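Local coordinates for venom allergen-like (VAL) 4 protein (Schistosoma mansoni, PDB 4P27) that is a lipid-binding member of the SCP/TAPS (CAP) family that lacks the prototypical CAP motifs, at residues A[9-14]-A[82-87]. Residues are numbered along the deposited sequence; the frame is centred on the assembly and turned at random.
Sequences RAIYNF and PTIEGA
Ala10 meets the carboxylate of Glu85 where helix 6-22 passes the first turn of helix 84-93, two helices packed against the same mixed sheet in the alpha-beta-alpha sandwich of the CAP fold. The alanine points its methyl toward this neighbour, and being so short it lets the acid fold across the surface: Ala10 CB lies 3.5 Å from Glu85 OE2. The acid's chain bends at chi2, bringing the carboxylate back toward helix 6-22, and a negative charge in a first helical turn probably gains from the helix N-terminus. One water donates to Ala10 O at 2.7 Å but only weakly to Glu85 OE2, at 3.4 Å, a loose bridge between carbonyl and carboxylate.

One residue on, Ile11 turns to the sheet side and makes the apolar part of the contact with Ile84. With its CG1 branch beside the backbone N (chi1 -74°), it reaches Ile84, whose CG2 approaches Ile11 CG1 to 3.6 Å while the two CD1 methyls stand 4.0 Å apart. The side chains cross at about a right angle, Ile11 touching through CG1 and CD1, Ile84 through CG2 and CD1. Both also rest on the sheet, Ile11 on Cys125 and Cys138, Ile84 on Tyr127 and Ile136, filling the junction of two helices and sheet with hydrocarbon.

Phe14, one turn beyond Ala10, has CG anti to the backbone N, which swings the ring out to helix 84-93; there a large, flat apolar group can cover Met88 and Leu92. Its flank passes the acid obliquely, the ring and carboxylate planes 61° apart, with CD2 3.9 Å from Glu85 OE1. Thr83 suits the N-cap right before helix 84-93, two residues ahead of Glu85, because its hydroxyl can take up an amide of the first turn: Gly86 N donates to Thr83 OG1 at 3.0 Å, with an N-H...O angle of 145°.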
loop_
_atom_site.group_PDB
_atom_site.type_symbol
_atom_site.label_atom_id
_atom_site.label_comp_id
_atom_site.label_asym_id
_atom_site.label_seq_id
_atom_site.Cartn_x
_atom_site.Cartn_y
_atom_site.Cartn_z
ATOM N N ARG A 9 -8.774 -10.766 0.400
ATOM C CA ARG A 9 -9.403 -10.435 -0.847
ATOM C C ARG A 9 -9.880 -8.978 -0.845
ATOM O O ARG A 9 -9.663 -8.235 -1.782
ATOM C CB ARG A 9 -10.547 -11.419 -1.227
ATOM C CG ARG A 9 -11.401 -10.944 -2.425
ATOM C CD ARG A 9 -10.689 -11.052 -3.781
ATOM N NE ARG A 9 -10.110 -12.397 -3.947
ATOM C CZ ARG A 9 -9.272 -12.811 -4.911
ATOM N NH1 ARG A 9 -8.854 -11.986 -5.857
ATOM N NH2 ARG A 9 -8.824 -14.071 -4.887
ATOM N N ALA A 10 -10.501 -8.561 0.247
ATOM C CA ALA A 10 -10.892 -7.208 0.393
ATOM C C ALA A 10 -9.662 -6.218 0.267
ATOM O O ALA A 10 -9.789 -5.134 -0.335
ATOM C CB ALA A 10 -11.570 -7.073 1.774
ATOM N N ILE A 11 -8.518 -6.566 0.885
ATOM C CA ILE A 11 -7.381 -5.631 0.902
ATOM C C ILE A 11 -6.877 -5.569 -0.577
ATOM O O ILE A 11 -6.648 -4.541 -1.082
ATOM C CB ILE A 11 -6.300 -6.149 1.822
ATOM C CG1 ILE A 11 -6.740 -5.946 3.290
ATOM C CG2 ILE A 11 -4.940 -5.423 1.530
ATOM C CD1 ILE A 11 -5.947 -6.830 4.251
ATOM N N TYR A 12 -6.773 -6.705 -1.250
ATOM C CA TYR A 12 -6.348 -6.793 -2.667
ATOM C C TYR A 12 -7.227 -5.979 -3.589
ATOM O O TYR A 12 -6.727 -5.114 -4.380
ATOM C CB TYR A 12 -6.321 -8.286 -3.099
ATOM C CG TYR A 12 -5.679 -8.564 -4.444
ATOM C CD1 TYR A 12 -4.608 -7.742 -4.941
ATOM C CD2 TYR A 12 -6.112 -9.631 -5.226
ATOM C CE1 TYR A 12 -4.001 -8.026 -6.152
ATOM C CE2 TYR A 12 -5.531 -9.907 -6.503
ATOM C CZ TYR A 12 -4.488 -9.096 -6.952
ATOM O OH TYR A 12 -3.896 -9.342 -8.178
ATOM N N ASN A 13 -8.550 -6.134 -3.438
ATOM C CA ASN A 13 -9.449 -5.354 -4.324
ATOM C C ASN A 13 -9.423 -3.857 -4.025
ATOM O O ASN A 13 -9.665 -3.025 -4.896
ATOM C CB ASN A 13 -10.918 -5.815 -4.161
ATOM C CG ASN A 13 -11.197 -7.223 -4.737
ATOM O OD1 ASN A 13 -12.124 -7.884 -4.263
ATOM N ND2 ASN A 13 -10.384 -7.706 -5.657
ATOM N N PHE A 14 -9.302 -3.502 -2.764
ATOM C CA PHE A 14 -9.244 -2.083 -2.412
ATOM C C PHE A 14 -7.980 -1.468 -3.108
ATOM O O PHE A 14 -8.053 -0.394 -3.674
ATOM C CB PHE A 14 -9.127 -1.942 -0.873
ATOM C CG PHE A 14 -9.252 -0.507 -0.415
ATOM C CD1 PHE A 14 -8.133 0.352 -0.425
ATOM C CD2 PHE A 14 -10.460 -0.001 0.035
ATOM C CE1 PHE A 14 -8.260 1.667 -0.058
ATOM C CE2 PHE A 14 -10.591 1.335 0.460
ATOM C CZ PHE A 14 -9.495 2.170 0.404
ATOM N N PRO A 82 -9.358 -1.141 14.066
ATOM C CA PRO A 82 -10.385 -2.096 14.553
ATOM C C PRO A 82 -10.961 -2.904 13.355
ATOM O O PRO A 82 -11.319 -4.062 13.508
ATOM C CB PRO A 82 -11.419 -1.190 15.263
ATOM C CG PRO A 82 -11.254 0.156 14.617
ATOM C CD PRO A 82 -9.781 0.270 14.223
ATOM N N THR A 83 -10.938 -2.330 12.153
ATOM C CA THR A 83 -11.428 -3.002 10.973
ATOM C C THR A 83 -10.413 -2.865 9.794
ATOM O O THR A 83 -9.638 -1.907 9.715
ATOM C CB THR A 83 -12.809 -2.462 10.558
ATOM O OG1 THR A 83 -12.635 -1.152 10.046
ATOM C CG2 THR A 83 -13.862 -2.313 11.828
ATOM N N ILE A 84 -10.442 -3.845 8.902
ATOM C CA ILE A 84 -9.687 -3.808 7.663
ATOM C C ILE A 84 -10.051 -2.657 6.724
ATOM O O ILE A 84 -9.185 -1.895 6.279
ATOM C CB ILE A 84 -9.779 -5.184 7.089
ATOM C CG1 ILE A 84 -9.057 -6.120 8.066
ATOM C CG2 ILE A 84 -9.346 -5.251 5.639
ATOM C CD1 ILE A 84 -8.461 -7.273 7.322
ATOM N N GLU A 85 -11.331 -2.425 6.534
ATOM C CA GLU A 85 -11.711 -1.305 5.676
ATOM C C GLU A 85 -11.334 0.035 6.266
ATOM O O GLU A 85 -11.057 0.980 5.524
ATOM C CB GLU A 85 -13.242 -1.318 5.307
ATOM C CG GLU A 85 -13.716 -2.561 4.503
ATOM C CD GLU A 85 -13.122 -2.740 3.086
ATOM O OE1 GLU A 85 -13.052 -1.772 2.302
ATOM O OE2 GLU A 85 -12.736 -3.872 2.715
ATOM N N GLY A 86 -11.371 0.150 7.595
ATOM C CA GLY A 86 -10.964 1.396 8.165
ATOM C C GLY A 86 -9.475 1.615 7.884
ATOM O O GLY A 86 -9.067 2.721 7.560
ATOM N N ALA A 87 -8.678 0.563 8.102
ATOM C CA ALA A 87 -7.248 0.614 7.825
ATOM C C ALA A 87 -7.005 1.092 6.350
ATOM O O ALA A 87 -6.247 2.059 6.130
ATOM C CB ALA A 87 -6.646 -0.737 8.068
HETATM O O HOH W 1 -12.115 -3.825 -0.590
#